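Local atomic coordinates of CREG-like beta-barrel domain-containing protein (PDB entry 3DNH), a protein that is of unknown function but contains a CREG-like beta-barrel related to pyridoxamine 5'-phosphate oxidase, and may therefore bind a flavin cofactor. Residues P105-V110 against A170-D175. Residues are numbered along the deposited sequence; the frame is centred on the assembly and turned at random.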
# COMPACT_ATOMS: atom_id res chain seq x y z
N PRO A 105 -3.01 -9.05 -7.11
CA PRO A 105 -4.35 -8.53 -7.41
C PRO A 105 -4.57 -7.29 -6.57
O PRO A 105 -4.12 -7.22 -5.43
CB PRO A 105 -5.28 -9.66 -6.96
CG PRO A 105 -4.51 -10.38 -5.92
CD PRO A 105 -3.07 -10.34 -6.41
N ARG A 106 -5.22 -6.29 -7.14
CA ARG A 106 -5.38 -5.03 -6.47
C ARG A 106 -6.84 -4.63 -6.63
O ARG A 106 -7.33 -4.49 -7.75
CB ARG A 106 -4.48 -3.96 -7.06
CG ARG A 106 -3.06 -4.00 -6.56
CD ARG A 106 -2.10 -4.47 -7.58
NE ARG A 106 -2.06 -3.59 -8.74
CZ ARG A 106 -1.77 -3.99 -9.96
NH1 ARG A 106 -1.76 -3.10 -10.93
NH2 ARG A 106 -1.49 -5.27 -10.22
N LEU A 107 -7.50 -4.49 -5.49
CA LEU A 107 -8.90 -4.14 -5.47
C LEU A 107 -9.06 -2.67 -5.13
O LEU A 107 -8.65 -2.24 -4.04
CB LEU A 107 -9.67 -5.07 -4.52
CG LEU A 107 -11.09 -4.68 -4.17
CD1 LEU A 107 -12.00 -4.99 -5.38
CD2 LEU A 107 -11.54 -5.44 -2.95
N THR A 108 -9.61 -1.90 -6.07
CA THR A 108 -9.89 -0.49 -5.80
C THR A 108 -11.39 -0.29 -5.55
O THR A 108 -12.21 -0.70 -6.35
CB THR A 108 -9.37 0.44 -6.94
OG1 THR A 108 -7.96 0.29 -7.04
CG2 THR A 108 -9.67 1.90 -6.61
N LEU A 109 -11.72 0.33 -4.41
CA LEU A 109 -13.09 0.63 -4.05
C LEU A 109 -13.23 2.14 -3.90
O LEU A 109 -12.49 2.76 -3.13
CB LEU A 109 -13.49 -0.09 -2.75
CG LEU A 109 -13.19 -1.60 -2.63
CD1 LEU A 109 -13.43 -2.05 -1.19
CD2 LEU A 109 -14.11 -2.41 -3.56
N VAL A 110 -14.14 2.72 -4.67
CA VAL A 110 -14.39 4.15 -4.65
C VAL A 110 -15.74 4.42 -4.01
O VAL A 110 -16.70 3.76 -4.34
CB VAL A 110 -14.29 4.73 -6.08
CG1 VAL A 110 -14.64 6.21 -6.10
CG2 VAL A 110 -12.91 4.45 -6.66
N ALA A 170 -22.54 -4.35 -5.19
CA ALA A 170 -23.39 -5.46 -4.74
C ALA A 170 -22.69 -6.81 -4.83
O ALA A 170 -22.93 -7.68 -3.99
CB ALA A 170 -24.71 -5.51 -5.57
N ASP A 171 -21.84 -6.97 -5.85
CA ASP A 171 -21.10 -8.23 -6.05
C ASP A 171 -20.15 -8.50 -4.89
O ASP A 171 -19.84 -9.64 -4.59
CB ASP A 171 -20.25 -8.17 -7.32
CG ASP A 171 -21.04 -8.46 -8.59
OD1 ASP A 171 -22.15 -9.03 -8.53
OD2 ASP A 171 -20.52 -8.07 -9.66
N LEU A 172 -19.66 -7.44 -4.26
CA LEU A 172 -18.72 -7.63 -3.19
C LEU A 172 -19.38 -7.91 -1.85
O LEU A 172 -18.75 -8.50 -0.97
CB LEU A 172 -17.79 -6.43 -3.05
CG LEU A 172 -16.95 -6.04 -4.25
CD1 LEU A 172 -15.90 -5.06 -3.73
CD2 LEU A 172 -16.28 -7.26 -4.85
N ARG A 173 -20.61 -7.45 -1.67
CA ARG A 173 -21.28 -7.59 -0.37
C ARG A 173 -21.70 -8.99 -0.04
O ARG A 173 -22.08 -9.74 -0.94
CB ARG A 173 -22.52 -6.71 -0.28
CG ARG A 173 -22.25 -5.39 0.44
CD ARG A 173 -23.59 -4.68 0.73
NE ARG A 173 -24.58 -4.92 -0.33
CZ ARG A 173 -24.70 -4.20 -1.45
NH1 ARG A 173 -23.90 -3.15 -1.69
NH2 ARG A 173 -25.63 -4.53 -2.34
N THR A 174 -21.69 -9.33 1.25
CA THR A 174 -22.30 -10.59 1.67
C THR A 174 -23.74 -10.41 2.10
O THR A 174 -24.03 -9.67 3.03
CB THR A 174 -21.51 -11.23 2.82
OG1 THR A 174 -20.16 -11.38 2.40
CG2 THR A 174 -22.11 -12.58 3.18
N ASP A 175 -24.66 -11.15 1.47
CA ASP A 175 -26.07 -11.01 1.77
C ASP A 175 -26.43 -11.73 3.07
O ASP A 175 -26.29 -12.96 3.18
CB ASP A 175 -26.88 -11.52 0.59
CG ASP A 175 -28.36 -11.23 0.71
OD1 ASP A 175 -28.81 -10.66 1.73
OD2 ASP A 175 -29.08 -11.57 -0.25
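Thr108 OG1 is gripped by two hydrogen-bond partners, Thr92 OG1 and Thr56 O of the second subunit, while the residues on either side of it, Leu107 and Leu109, send their side chains to Leu172. The contact with 170-175 is purely apolar and small, burying 94 Å² in total. One methyl, Leu172 CD1, does the touching for its side. It meets Leu109 CD2 at 3.2 Å, which is tighter than usual for two methyl carbons, so the modelled placement of one or both of these methyls is doubtful. Leu107 CD1 lies at 4.2 Å from Leu172 CD1, a looser approach. The two strand methyls also pack together, with Leu107 CD1 3.8 Å from Leu109 CD2. Strand 106-115 belongs to a closed antiparallel barrel, consistent with the split-barrel fold of the FMN-binding relatives of pyridoxamine 5'-phosphate oxidase. Its alternating side chains put Thr108 at the subunit interface and Leu107 and Leu109 toward Leu172. Leu172 lies on the short helix 169-172, which comes after the last barrel strand, 144-157, in the chain. In Leu172, CG is anti to the carbonyl carbon (chi1 -59°) and the extended chi2 of -167° carries CD1 to the strand. The backbones stay well apart, with 10.0 Å between Leu109 CA and Leu172 CA. Helix 28-38 packs against both sides of the contact, through Val35 on Leu107 and Ala32 on Leu172.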